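PDB 6IQ1: adenosine 5'-monophosphoramidase HNT1 from Candida albicans, which probably hydrolyses adenosine 5'-monophosphoramidates to AMP and an amine, working as a homodimeric histidine triad (HIT) enzyme. Local coordinates for residues C7-I12 with V102-F107; V42-K47 with P66-L71. One frame throughout, in Å; residues are numbered along the deposited sequence.

Contact 1. Residues C7-I12 with V102-F107; sequences CIFCKI and VDHVHF. With ZN (zinc ion), chain H.
Cys7 and His104 meet through a zinc ion, Cys7 SG lying 2.3 Å from the metal and His104 ND1 2.2 Å. The sulfur of Cys7, anti to its own backbone N (chi1 167°), does double duty: it also accepts the N-H of Cys10 as the N-cap of helix 8-14. Ile8 adds a light apolar touch, its CG2 branch meeting CG1 of Val102. Phe9 fills the middle of the contact. Its CB sits over one face of the His104 imidazole, while CG1 of Val102 covers a face of the phenyl ring in a CH-pi contact 3.9 Å from the ring centroid. The far edge of that ring points into a face of His106, with CE2 3.4 Å from His106 CG and the planes at 80°, a T-shaped pair. The His106 ring is gripped a second way, because its ND1 donates to the carbonyl O of His104 at 2.8 Å. Cys10 then closes the metal shell, its SG 2.5 Å from zinc and near the plane of the His104 ring, with His49 as fourth ligand. A CxxC pair and two histidines thus make a Cys2His2 site in which His104, first residue of the histidine triad motif, serves the metal, while its carbonyl helps orient His106, the probable nucleophile that forms the AMP-histidine intermediate.

Contact 2. Residues V42-K47 with P66-L71; sequences VLIIPK and PVVKKL
Strand 42-46 and the helical segment 66-71 run nearly antiparallel, at 157° between their directions, with their axes 9.6 Å apart at closest approach and the CA atoms of Ile44 and Val68 the nearest across the contact. No hydrogen bond links them; the joint is made of aliphatic branches alone. Ile44 carries most of it. Its CG1 lies anti to the carbonyl carbon (chi1 -55°), which sends the longer branch toward Leu71, and the two side chains reach toward each other, Leu71 CD1 pressing on CG1 of Ile44 at 3.4 Å. The end of the same branch turns to Val68, Ile44 CD1 resting 3.9 Å from Val68 CG2 where the two side chains cross at about a right angle. The shorter branch serves another neighbour: CG2 of Ile44 passes CG1 of Val67 at 4.1 Å, the two side chains sliding past each other in opposite directions. Two residues back along the strand, Val42 offers CG1 to Leu71 CD1 at 3.8 Å, so that the CD1 methyl of Leu71 touches both Val42 and Ile44. All five residues are buried. Around them, Ile23 of strand 21-24 packs against Val67 and Leu71, and Leu53 of the second subunit against Val68. One face of an antiparallel sheet is covered here by helix 58-74, an alpha-on-beta packing that forms part of the hydrophobic core of the HIT domain.

In the fold
The two contacts, with centres 13 Å apart, share strand 42-46 as common ground. Helix 58-74 packs on one side of it in contact 2, through Val42 and Ile44, whereas Phe9 of contact 1 touches Leu43 and Ile45. Backbone and side chain join them directly: Phe107 N lies 2.8 Å from Ile44 O, where the histidine triad segment enters the sheet as strand 107-112, and His104 NE2 lies 2.7 Å from Pro46 O, a probable hydrogen bond tying a zinc ligand to the strand end. The probable nucleophile, His106, rests its CB 3.5 Å from Ile45 CG2. The metal itself stays remote from the helix packing: the nearest side-chain atom of Ile44 is about 14 Å from the zinc ion.

Contact 1. Residues C7-I12 with V102-F107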
loop_
_atom_site.group_PDB
_atom_site.type_symbol
_atom_site.label_atom_id
_atom_site.label_comp_id
_atom_site.label_asym_id
_atom_site.label_seq_id
_atom_site.Cartn_x
_atom_site.Cartn_y
_atom_site.Cartn_z
ATOM N N CYS D 7 -10.617 12.587 16.100
ATOM C CA CYS D 7 -9.807 11.620 15.378
ATOM C C CYS D 7 -8.448 11.540 16.042
ATOM O O CYS D 7 -7.731 12.545 16.120
ATOM C CB CYS D 7 -9.666 12.010 13.907
ATOM S SG CYS D 7 -8.384 11.080 13.020
ATOM N N ILE D 8 -8.096 10.343 16.505
ATOM C CA ILE D 8 -6.832 10.140 17.207
ATOM C C ILE D 8 -5.654 10.532 16.321
ATOM O O ILE D 8 -4.659 11.075 16.810
ATOM C CB ILE D 8 -6.731 8.678 17.714
ATOM C CG1 ILE D 8 -5.614 8.519 18.735
ATOM C CG2 ILE D 8 -6.469 7.677 16.594
ATOM C CD1 ILE D 8 -6.104 8.588 20.143
ATOM N N PHE D 9 -5.760 10.305 15.004
ATOM C CA PHE D 9 -4.640 10.599 14.118
ATOM C C PHE D 9 -4.510 12.101 13.872
ATOM O O PHE D 9 -3.392 12.628 13.821
ATOM C CB PHE D 9 -4.783 9.814 12.811
ATOM C CG PHE D 9 -4.380 8.364 12.934
ATOM C CD1 PHE D 9 -3.896 7.865 14.140
ATOM C CD2 PHE D 9 -4.500 7.492 11.852
ATOM C CE1 PHE D 9 -3.532 6.531 14.264
ATOM C CE2 PHE D 9 -4.141 6.144 11.958
ATOM C CZ PHE D 9 -3.656 5.665 13.167
ATOM N N CYS D 10 -5.634 12.809 13.722
ATOM C CA CYS D 10 -5.598 14.273 13.725
ATOM C C CYS D 10 -5.009 14.821 15.028
ATOM O O CYS D 10 -4.149 15.708 15.005
ATOM C CB CYS D 10 -6.997 14.833 13.491
ATOM S SG CYS D 10 -7.528 14.774 11.773
ATOM N N LYS D 11 -5.464 14.310 16.182
ATOM C CA LYS D 11 -4.907 14.774 17.451
ATOM C C LYS D 11 -3.411 14.482 17.532
ATOM O O LYS D 11 -2.640 15.300 18.052
ATOM C CB LYS D 11 -5.626 14.118 18.632
ATOM C CG LYS D 11 -7.022 14.639 18.959
ATOM C CD LYS D 11 -7.783 13.581 19.782
ATOM C CE LYS D 11 -9.182 14.028 20.188
ATOM N NZ LYS D 11 -10.095 12.848 20.322
ATOM N N ILE D 12 -2.979 13.315 17.036
ATOM C CA ILE D 12 -1.557 12.975 17.058
ATOM C C ILE D 12 -0.756 13.956 16.204
ATOM O O ILE D 12 0.333 14.399 16.601
ATOM C CB ILE D 12 -1.341 11.523 16.595
ATOM C CG1 ILE D 12 -1.530 10.533 17.746
ATOM C CG2 ILE D 12 0.053 11.345 15.991
ATOM C CD1 ILE D 12 -1.605 9.061 17.290
ATOM N N VAL D 102 -9.222 2.768 12.519
ATOM C CA VAL D 102 -9.224 4.227 12.635
ATOM C C VAL D 102 -9.547 4.822 11.272
ATOM O O VAL D 102 -8.868 4.525 10.281
ATOM C CB VAL D 102 -7.866 4.744 13.144
ATOM C CG1 VAL D 102 -7.811 6.275 13.114
ATOM C CG2 VAL D 102 -7.567 4.219 14.530
ATOM N N ASP D 103 -10.567 5.678 11.223
ATOM C CA ASP D 103 -11.078 6.254 9.975
ATOM C C ASP D 103 -10.306 7.497 9.515
ATOM O O ASP D 103 -10.899 8.505 9.113
ATOM C CB ASP D 103 -12.564 6.552 10.138
ATOM C CG ASP D 103 -13.378 5.291 10.430
ATOM O OD1 ASP D 103 -13.147 4.248 9.761
ATOM O OD2 ASP D 103 -14.231 5.332 11.347
ATOM N N HIS D 104 -8.975 7.427 9.571
ATOM C CA HIS D 104 -8.060 8.366 8.924
ATOM C C HIS D 104 -7.040 7.534 8.148
ATOM O O HIS D 104 -6.370 6.674 8.730
ATOM C CB HIS D 104 -7.376 9.251 9.969
ATOM C CG HIS D 104 -6.474 10.306 9.400
ATOM N ND1 HIS D 104 -6.603 11.644 9.717
ATOM C CD2 HIS D 104 -5.398 10.222 8.581
ATOM C CE1 HIS D 104 -5.661 12.339 9.102
ATOM N NE2 HIS D 104 -4.913 11.500 8.409
ATOM N N VAL D 105 -6.948 7.772 6.838
ATOM C CA VAL D 105 -6.059 7.005 5.972
ATOM C C VAL D 105 -4.687 6.877 6.612
ATOM O O VAL D 105 -4.057 7.875 6.972
ATOM C CB VAL D 105 -5.967 7.670 4.584
ATOM C CG1 VAL D 105 -4.839 7.045 3.718
ATOM C CG2 VAL D 105 -7.299 7.571 3.885
ATOM N N HIS D 106 -4.220 5.642 6.762
ATOM C CA HIS D 106 -2.877 5.393 7.263
ATOM C C HIS D 106 -2.273 4.225 6.506
ATOM O O HIS D 106 -2.941 3.211 6.277
ATOM C CB HIS D 106 -2.840 5.111 8.779
ATOM C CG HIS D 106 -3.801 4.059 9.245
ATOM N ND1 HIS D 106 -5.170 4.202 9.157
ATOM C CD2 HIS D 106 -3.587 2.864 9.850
ATOM C CE1 HIS D 106 -5.756 3.128 9.661
ATOM N NE2 HIS D 106 -4.818 2.302 10.090
ATOM N N PHE D 107 -1.016 4.379 6.124
ATOM C CA PHE D 107 -0.253 3.334 5.475
ATOM C C PHE D 107 0.616 2.628 6.506
ATOM O O PHE D 107 1.198 3.274 7.383
ATOM C CB PHE D 107 0.607 3.949 4.359
ATOM C CG PHE D 107 -0.177 4.309 3.127
ATOM C CD1 PHE D 107 -0.879 5.497 3.062
ATOM C CD2 PHE D 107 -0.226 3.444 2.037
ATOM C CE1 PHE D 107 -1.614 5.823 1.928
ATOM C CE2 PHE D 107 -0.947 3.761 0.903
ATOM C CZ PHE D 107 -1.649 4.943 0.848
HETATM ZN ZN ZN H . -8.072 12.431 11.206
#

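Contact 2. Residues V42-K47 with P66-L71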
loop_
_atom_site.group_PDB
_atom_site.type_symbol
_atom_site.label_atom_id
_atom_site.label_comp_id
_atom_site.label_asym_id
_atom_site.label_seq_id
_atom_site.Cartn_x
_atom_site.Cartn_y
_atom_site.Cartn_z
ATOM N N VAL D 42 5.791 0.995 11.207
ATOM C CA VAL D 42 5.620 2.439 11.117
ATOM C C VAL D 42 4.275 2.719 10.477
ATOM O O VAL D 42 3.800 1.939 9.649
ATOM C CB VAL D 42 6.767 3.083 10.311
ATOM C CG1 VAL D 42 6.542 4.592 10.108
ATOM C CG2 VAL D 42 8.092 2.819 11.004
ATOM N N LEU D 43 3.636 3.814 10.900
ATOM C CA LEU D 43 2.444 4.340 10.246
ATOM C C LEU D 43 2.816 5.610 9.503
ATOM O O LEU D 43 3.670 6.369 9.957
ATOM C CB LEU D 43 1.323 4.657 11.236
ATOM C CG LEU D 43 0.888 3.510 12.136
ATOM C CD1 LEU D 43 0.018 4.046 13.239
ATOM C CD2 LEU D 43 0.173 2.419 11.333
ATOM N N ILE D 44 2.168 5.828 8.360
ATOM C CA ILE D 44 2.427 6.983 7.508
ATOM C C ILE D 44 1.079 7.544 7.092
ATOM O O ILE D 44 0.282 6.839 6.463
ATOM C CB ILE D 44 3.253 6.627 6.261
ATOM C CG1 ILE D 44 4.562 5.929 6.641
ATOM C CG2 ILE D 44 3.493 7.870 5.427
ATOM C CD1 ILE D 44 4.482 4.412 6.605
ATOM N N ILE D 45 0.810 8.794 7.454
ATOM C CA ILE D 45 -0.525 9.356 7.253
ATOM C C ILE D 45 -0.465 10.705 6.540
ATOM O O ILE D 45 0.443 11.520 6.777
ATOM C CB ILE D 45 -1.281 9.470 8.592
ATOM C CG1 ILE D 45 -0.717 10.598 9.457
ATOM C CG2 ILE D 45 -1.248 8.130 9.363
ATOM C CD1 ILE D 45 -1.405 10.694 10.808
ATOM N N PRO D 46 -1.403 10.975 5.642
ATOM C CA PRO D 46 -1.581 12.347 5.170
ATOM C C PRO D 46 -2.117 13.213 6.301
ATOM O O PRO D 46 -2.822 12.736 7.191
ATOM C CB PRO D 46 -2.603 12.201 4.038
ATOM C CG PRO D 46 -3.409 11.003 4.428
ATOM C CD PRO D 46 -2.443 10.061 5.129
ATOM N N LYS D 47 -1.765 14.503 6.271
ATOM C CA LYS D 47 -2.256 15.414 7.305
ATOM C C LYS D 47 -3.716 15.778 7.078
ATOM O O LYS D 47 -4.460 16.005 8.041
ATOM C CB LYS D 47 -1.391 16.662 7.361
ATOM C CG LYS D 47 -0.114 16.472 8.173
ATOM C CD LYS D 47 0.971 17.460 7.718
ATOM C CE LYS D 47 2.177 17.426 8.645
ATOM N NZ LYS D 47 3.013 18.662 8.517
ATOM N N PRO D 66 7.031 8.496 -1.462
ATOM C CA PRO D 66 8.407 8.956 -1.225
ATOM C C PRO D 66 8.773 9.006 0.253
ATOM O O PRO D 66 9.922 8.709 0.612
ATOM C CB PRO D 66 8.426 10.338 -1.881
ATOM C CG PRO D 66 7.467 10.197 -2.992
ATOM C CD PRO D 66 6.337 9.387 -2.412
ATOM N N VAL D 67 7.826 9.322 1.132
ATOM C CA VAL D 67 8.133 9.234 2.556
ATOM C C VAL D 67 8.361 7.780 2.970
ATOM O O VAL D 67 9.313 7.477 3.707
ATOM C CB VAL D 67 7.024 9.897 3.383
ATOM C CG1 VAL D 67 7.221 9.591 4.868
ATOM C CG2 VAL D 67 6.992 11.398 3.098
ATOM N N VAL D 68 7.494 6.857 2.514
ATOM C CA VAL D 68 7.680 5.443 2.845
ATOM C C VAL D 68 9.042 4.971 2.350
ATOM O O VAL D 68 9.768 4.264 3.054
ATOM C CB VAL D 68 6.535 4.579 2.269
ATOM C CG1 VAL D 68 6.734 3.107 2.618
ATOM C CG2 VAL D 68 5.184 5.053 2.773
ATOM N N LYS D 69 9.427 5.396 1.147
ATOM C CA LYS D 69 10.736 5.031 0.621
ATOM C C LYS D 69 11.849 5.546 1.521
ATOM O O LYS D 69 12.788 4.811 1.848
ATOM C CB LYS D 69 10.910 5.578 -0.791
ATOM C CG LYS D 69 12.300 5.394 -1.314
ATOM C CD LYS D 69 12.347 5.754 -2.771
ATOM C CE LYS D 69 13.756 5.860 -3.261
ATOM N NZ LYS D 69 13.694 6.697 -4.463
ATOM N N LYS D 70 11.758 6.811 1.936
ATOM C CA LYS D 70 12.759 7.350 2.848
ATOM C C LYS D 70 12.784 6.569 4.169
ATOM O O LYS D 70 13.862 6.333 4.736
ATOM C CB LYS D 70 12.503 8.845 3.076
ATOM C CG LYS D 70 13.738 9.596 3.565
ATOM C CD LYS D 70 13.429 11.040 3.817
ATOM C CE LYS D 70 14.565 11.753 4.556
ATOM N NZ LYS D 70 14.218 13.177 4.801
ATOM N N LEU D 71 11.614 6.121 4.653
ATOM C CA LEU D 71 11.583 5.343 5.891
ATOM C C LEU D 71 12.278 3.990 5.740
ATOM O O LEU D 71 12.877 3.498 6.706
ATOM C CB LEU D 71 10.142 5.149 6.374
ATOM C CG LEU D 71 9.469 6.379 6.978
ATOM C CD1 LEU D 71 7.957 6.210 6.944
ATOM C CD2 LEU D 71 9.983 6.647 8.396
#